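Local coordinates for protein glycoside hydrolase (Streptococcus pneumoniae serotype 4, PDB 6ORH) that probably hydrolyses terminal alpha-L-fucosyl linkages of host-derived glycans, as a family 29 glycoside hydrolase, and carries a beta-sandwich domain beside its catalytic barrel, at residues A[388-393]-A[439-444]; A[393-398]-A[432-437]. The protein carries 2 engineered substitutions. All blocks are in the same frame, centred on the assembly; numbering follows the deposited sequence.

Interaction 1: A[388-393]-A[439-444]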
loop_
_atom_site.group_PDB
_atom_site.type_symbol
_atom_site.label_atom_id
_atom_site.label_comp_id
_atom_site.label_asym_id
_atom_site.label_seq_id
_atom_site.Cartn_x
_atom_site.Cartn_y
_atom_site.Cartn_z
ATOM N N GLY A 388 -13.691 21.154 2.719
ATOM C CA GLY A 388 -13.697 19.856 3.391
ATOM C C GLY A 388 -13.317 18.681 2.482
ATOM O O GLY A 388 -13.533 18.690 1.265
ATOM N N GLN A 389 -12.743 17.634 3.088
ATOM C CA GLN A 389 -12.330 16.450 2.339
ATOM C C GLN A 389 -13.543 15.553 2.081
ATOM O O GLN A 389 -14.355 15.308 2.996
ATOM C CB GLN A 389 -11.306 15.686 3.198
ATOM C CG GLN A 389 -10.635 14.523 2.465
ATOM C CD GLN A 389 -9.545 13.834 3.260
ATOM O OE1 GLN A 389 -9.263 14.228 4.396
ATOM N NE2 GLN A 389 -8.920 12.824 2.655
ATOM N N ARG A 390 -13.664 15.014 0.856
ATOM C CA ARG A 390 -14.910 14.353 0.468
ATOM C C ARG A 390 -14.709 13.005 -0.213
ATOM O O ARG A 390 -15.433 12.052 0.089
ATOM C CB ARG A 390 -15.706 15.267 -0.490
ATOM C CG ARG A 390 -16.046 16.630 0.106
ATOM C CD ARG A 390 -16.520 17.645 -0.959
ATOM N NE ARG A 390 -16.834 18.868 -0.262
ATOM C CZ ARG A 390 -17.976 19.561 -0.351
ATOM N NH1 ARG A 390 -18.924 19.201 -1.213
ATOM N NH2 ARG A 390 -18.135 20.633 0.395
ATOM N N ILE A 391 -13.742 12.906 -1.145
ATOM C CA ILE A 391 -13.670 11.742 -2.022
ATOM C C ILE A 391 -13.202 10.523 -1.239
ATOM O O ILE A 391 -12.227 10.629 -0.502
ATOM C CB ILE A 391 -12.760 12.017 -3.234
ATOM C CG1 ILE A 391 -13.456 13.040 -4.134
ATOM C CG2 ILE A 391 -12.471 10.725 -3.993
ATOM C CD1 ILE A 391 -12.521 13.670 -5.179
ATOM N N ALA A 392 -13.884 9.396 -1.436
ATOM C CA ALA A 392 -13.556 8.166 -0.733
ATOM C C ALA A 392 -13.129 7.042 -1.672
ATOM O O ALA A 392 -12.604 6.017 -1.205
ATOM C CB ALA A 392 -14.755 7.751 0.113
ATOM N N ALA A 393 -13.383 7.182 -2.995
ATOM C CA ALA A 393 -12.908 6.169 -3.932
ATOM C C ALA A 393 -12.879 6.745 -5.338
ATOM O O ALA A 393 -13.807 7.454 -5.730
ATOM C CB ALA A 393 -13.799 4.940 -3.934
ATOM N N LEU A 439 -20.796 16.321 -2.560
ATOM C CA LEU A 439 -20.531 16.515 -3.975
ATOM C C LEU A 439 -19.046 16.821 -4.172
ATOM O O LEU A 439 -18.481 17.629 -3.443
ATOM C CB LEU A 439 -21.464 17.582 -4.568
ATOM C CG LEU A 439 -21.151 19.045 -4.275
ATOM C CD1 LEU A 439 -20.151 19.601 -5.279
ATOM C CD2 LEU A 439 -22.423 19.889 -4.302
ATOM N N PRO A 440 -18.357 16.145 -5.122
ATOM C CA PRO A 440 -16.906 16.295 -5.228
ATOM C C PRO A 440 -16.483 17.613 -5.863
ATOM O O PRO A 440 -17.182 18.102 -6.759
ATOM C CB PRO A 440 -16.436 15.103 -6.067
ATOM C CG PRO A 440 -17.686 14.594 -6.787
ATOM C CD PRO A 440 -18.878 15.064 -5.973
ATOM N N LEU A 441 -15.355 18.146 -5.364
ATOM C CA LEU A 441 -14.620 19.250 -5.981
ATOM C C LEU A 441 -13.196 18.779 -6.255
ATOM O O LEU A 441 -12.573 18.095 -5.426
ATOM C CB LEU A 441 -14.559 20.459 -5.048
ATOM C CG LEU A 441 -15.894 21.107 -4.702
ATOM C CD1 LEU A 441 -16.344 20.619 -3.335
ATOM C CD2 LEU A 441 -15.754 22.627 -4.690
ATOM N N LEU A 442 -12.640 19.228 -7.385
ATOM C CA LEU A 442 -11.216 19.053 -7.628
ATOM C C LEU A 442 -10.701 20.385 -8.162
ATOM O O LEU A 442 -11.434 21.057 -8.900
ATOM C CB LEU A 442 -10.964 17.966 -8.676
ATOM C CG LEU A 442 -11.258 16.513 -8.290
ATOM C CD1 LEU A 442 -11.084 15.642 -9.522
ATOM C CD2 LEU A 442 -10.302 16.057 -7.183
ATOM N N THR A 443 -9.456 20.730 -7.814
ATOM C CA THR A 443 -8.875 21.997 -8.240
ATOM C C THR A 443 -7.937 21.819 -9.428
ATOM O O THR A 443 -7.609 22.802 -10.100
ATOM C CB THR A 443 -8.115 22.685 -7.103
ATOM O OG1 THR A 443 -6.981 21.899 -6.697
ATOM C CG2 THR A 443 -9.010 22.981 -5.919
ATOM N N LYS A 444 -7.519 20.588 -9.695
ATOM C CA LYS A 444 -6.422 20.342 -10.617
ATOM C C LYS A 444 -6.351 18.849 -10.931
ATOM O O LYS A 444 -6.566 17.992 -10.046
ATOM C CB LYS A 444 -5.109 20.717 -9.920
ATOM C CG LYS A 444 -3.829 20.657 -10.747
ATOM C CD LYS A 444 -2.676 20.908 -9.786
ATOM C CE LYS A 444 -1.347 20.375 -10.245
ATOM N NZ LYS A 444 -0.311 20.711 -9.259
#

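Interaction 2: A[393-398]-A[432-437]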
loop_
_atom_site.group_PDB
_atom_site.type_symbol
_atom_site.label_atom_id
_atom_site.label_comp_id
_atom_site.label_asym_id
_atom_site.label_seq_id
_atom_site.Cartn_x
_atom_site.Cartn_y
_atom_site.Cartn_z
ATOM N N ALA A 393 -13.383 7.182 -2.995
ATOM C CA ALA A 393 -12.908 6.169 -3.932
ATOM C C ALA A 393 -12.879 6.745 -5.338
ATOM O O ALA A 393 -13.807 7.454 -5.730
ATOM C CB ALA A 393 -13.799 4.940 -3.934
ATOM N N PHE A 394 -11.819 6.411 -6.071
ATOM C CA PHE A 394 -11.741 6.855 -7.465
ATOM C C PHE A 394 -10.875 5.865 -8.242
ATOM O O PHE A 394 -10.092 5.101 -7.664
ATOM C CB PHE A 394 -11.202 8.297 -7.543
ATOM C CG PHE A 394 -9.729 8.371 -7.220
ATOM C CD1 PHE A 394 -9.316 8.393 -5.888
ATOM C CD2 PHE A 394 -8.759 8.267 -8.214
ATOM C CE1 PHE A 394 -7.965 8.327 -5.568
ATOM C CE2 PHE A 394 -7.410 8.197 -7.897
ATOM C CZ PHE A 394 -7.008 8.272 -6.567
ATOM N N HIS A 395 -10.972 5.886 -9.583
ATOM C CA HIS A 395 -10.016 5.145 -10.382
ATOM C C HIS A 395 -9.700 5.947 -11.644
ATOM O O HIS A 395 -10.387 6.913 -11.965
ATOM C CB HIS A 395 -10.472 3.695 -10.659
ATOM C CG HIS A 395 -11.739 3.568 -11.440
ATOM N ND1 HIS A 395 -12.980 3.607 -10.828
ATOM C CD2 HIS A 395 -11.967 3.378 -12.768
ATOM C CE1 HIS A 395 -13.924 3.470 -11.748
ATOM N NE2 HIS A 395 -13.323 3.328 -12.939
ATOM N N VAL A 396 -8.639 5.540 -12.327
ATOM C CA VAL A 396 -8.151 6.245 -13.501
ATOM C C VAL A 396 -7.977 5.211 -14.607
ATOM O O VAL A 396 -7.473 4.113 -14.381
ATOM C CB VAL A 396 -6.799 6.903 -13.171
ATOM C CG1 VAL A 396 -6.224 7.606 -14.400
ATOM C CG2 VAL A 396 -6.975 7.934 -12.069
ATOM N N GLN A 397 -8.388 5.577 -15.830
ATOM C CA GLN A 397 -8.178 4.683 -16.956
ATOM C C GLN A 397 -7.544 5.460 -18.104
ATOM O O GLN A 397 -7.635 6.685 -18.155
ATOM C CB GLN A 397 -9.491 4.093 -17.479
ATOM C CG GLN A 397 -10.479 3.696 -16.402
ATOM C CD GLN A 397 -11.737 3.248 -17.089
ATOM O OE1 GLN A 397 -12.291 3.965 -17.920
ATOM N NE2 GLN A 397 -12.155 2.032 -16.787
ATOM N N VAL A 398 -6.908 4.722 -19.015
ATOM C CA VAL A 398 -6.297 5.319 -20.195
ATOM C C VAL A 398 -6.711 4.497 -21.412
ATOM O O VAL A 398 -6.853 3.284 -21.308
ATOM C CB VAL A 398 -4.771 5.426 -20.050
ATOM C CG1 VAL A 398 -4.395 6.453 -18.977
ATOM C CG2 VAL A 398 -4.124 4.087 -19.737
ATOM N N VAL A 432 -12.458 8.703 -12.687
ATOM C CA VAL A 432 -13.803 8.309 -12.308
ATOM C C VAL A 432 -13.899 8.344 -10.788
ATOM O O VAL A 432 -13.226 7.560 -10.117
ATOM C CB VAL A 432 -14.191 6.927 -12.864
ATOM C CG1 VAL A 432 -15.648 6.591 -12.556
ATOM C CG2 VAL A 432 -13.943 6.817 -14.368
ATOM N N ILE A 433 -14.795 9.202 -10.289
ATOM C CA ILE A 433 -15.084 9.315 -8.860
ATOM C C ILE A 433 -16.263 8.389 -8.550
ATOM O O ILE A 433 -17.368 8.615 -9.040
ATOM C CB ILE A 433 -15.353 10.772 -8.436
ATOM C CG1 ILE A 433 -14.149 11.677 -8.750
ATOM C CG2 ILE A 433 -15.752 10.849 -6.958
ATOM C CD1 ILE A 433 -14.437 13.140 -8.553
ATOM N N THR A 434 -16.059 7.405 -7.654
ATOM C CA THR A 434 -17.044 6.344 -7.446
ATOM C C THR A 434 -17.693 6.410 -6.064
ATOM O O THR A 434 -18.775 5.852 -5.834
ATOM C CB THR A 434 -16.474 4.955 -7.763
ATOM O OG1 THR A 434 -15.435 4.635 -6.816
ATOM C CG2 THR A 434 -15.955 4.866 -9.182
ATOM N N GLU A 435 -17.022 7.070 -5.119
ATOM C CA GLU A 435 -17.611 7.261 -3.798
ATOM C C GLU A 435 -17.142 8.592 -3.207
ATOM O O GLU A 435 -15.972 8.943 -3.338
ATOM C CB GLU A 435 -17.219 6.102 -2.866
ATOM C CG GLU A 435 -18.036 6.146 -1.594
ATOM C CD GLU A 435 -17.672 5.075 -0.589
ATOM O OE1 GLU A 435 -17.665 3.895 -0.992
ATOM O OE2 GLU A 435 -17.493 5.423 0.618
ATOM N N SER A 436 -18.055 9.359 -2.585
ATOM C CA SER A 436 -17.722 10.653 -2.032
ATOM C C SER A 436 -18.723 11.000 -0.941
ATOM O O SER A 436 -19.922 10.706 -1.085
ATOM C CB SER A 436 -17.659 11.706 -3.137
ATOM O OG SER A 436 -17.177 12.942 -2.667
ATOM N N GLN A 437 -18.233 11.610 0.140
ATOM C CA GLN A 437 -19.106 11.953 1.262
ATOM C C GLN A 437 -20.030 13.120 0.946
ATOM O O GLN A 437 -21.038 13.290 1.643
ATOM C CB GLN A 437 -18.302 12.288 2.515
ATOM C CG GLN A 437 -17.359 11.153 2.927
ATOM C CD GLN A 437 -16.830 11.376 4.330
ATOM O OE1 GLN A 437 -16.806 12.486 4.860
ATOM N NE2 GLN A 437 -16.453 10.279 4.984
HETATM O O HOH W 1 -13.245 3.362 -8.088
#

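Interaction 1: A[388-393]-A[439-444]
Where the two sheets of the F5/8 type C beta-sandwich face each other, Arg-390, just before strand 391-400, and Ile-391, its first residue, pack on Leu-439 and Pro-440 of the loop leading into strand 441-448 and on Leu-441 and Leu-442 at its start. These strands belong to different sheets, and the evidence for face-to-face packing is that side chains make the contact: the nearest CA pair, Arg-390 and Pro-440, is 6.3 Å apart, and the one hydrogen bond across it is donated by a side chain. Arg-390 NH1 gives that bond to Leu-439 O at 2.8 Å, with an N-H...O angle of 152°; it arrives in the carbonyl plane, on a lone pair. Leu-441 CD1 covers one face of the same guanidinium, 3.4 Å above its plane and displaced toward the rim, with 3.6 Å between Leu-441 CD1 and Arg-390 CZ. The aliphatic part of the arginine runs extended from CG to NE, bringing CD to 3.2 Å from Leu-439 O. Arg-390 NH2 is bonded in turn to the carbonyls of Leu-387 and Lys-5, so several polar contacts fix the rotation of the flat group at a buried place. Alongside, the contact is apolar. Ile-391 CG1 lies anti to the carbonyl carbon (chi1 -69°) and sits 4.1 Å from Pro-440 CB, the two side chains crossing at about a right angle. Farther out, Ile-391 CD1 meets Leu-442 CD2 at 3.8 Å, also in a nearly perpendicular crossing. Thr-443 is a ligand of a calcium site seen in this protein, though no calcium is bound to this chain in the model. Aliphatic packing between facing antiparallel sheets, with a buried arginine bonded to a carbonyl beside it, places the contact inside the galactose-binding-like beta-sandwich.

Interaction 2: A[393-398]-A[432-437]
Val-432, Ala-393 and His-395 bury the most surface where segments 393-398 and 432-436, of strands 391-400 and 428-436, pair antiparallel, the segment axes 4.6 Å apart and their directions at 169°. The side chains of all three lie on one face of the sheet. His-395 and Val-432 form a hydrogen-bonded pair, with His-395 N donating to Val-432 O at 2.9 Å and Val-432 N to His-395 O at 2.8 Å. Their side chains lie side by side and point the same way: Val-432 CB stands over one face of the imidazole, 3.8 Å from the ring centroid and 21° off its normal, a CH-pi contact shifted toward CE1 and NE2. The histidine reaches this place because CG lies between the backbone N and the carbonyl carbon (chi1 62°). Thr-434 CG2 approaches the ring near its plane, 3.6 Å from His-395 CE1.

At Ala-393 the register slips by one residue in a classic beta bulge. Ala-393 O accepts from two successive amides, Thr-434 N at 3.0 Å and Glu-435 N at 3.3 Å, both from the same face of the carbonyl plane, while Ala-393 N donates to Glu-435 O. Ala-393 CB is 3.3 Å from Thr-434 OG1. A water in the plane of the imidazole bonds His-395 ND1. Thr-434 OG1 accepts from that same water and also bonds Glu-237 OE2 of the second subunit, so that this polar edge of the pair faces the subunit interface.

Overall arrangement
Interactions 1 and 2 meet at Ala-393, which both include, and their centres are 10 Å apart. Strand 391-400 serves both: interaction 2 pairs it within its own sheet, while interaction 1 packs its start against the facing sheet. A probable backbone bond, Arg-390 O to Gln-437 N at 2.8 Å, continues the pairing; Ala-392 N, 2.9 Å from Glu-435 O, joins Ala-393 N there, the two alanines facing one residue as in a classic beta bulge. Between the sheets, Pro-440 CB touches Ile-433 CD1 at 3.7 Å. The side chain of His-395 is about 7 Å from a bound N-acetylglucosamine, whose pocket includes Trp-404; the other glycan pocket lies in the catalytic barrel.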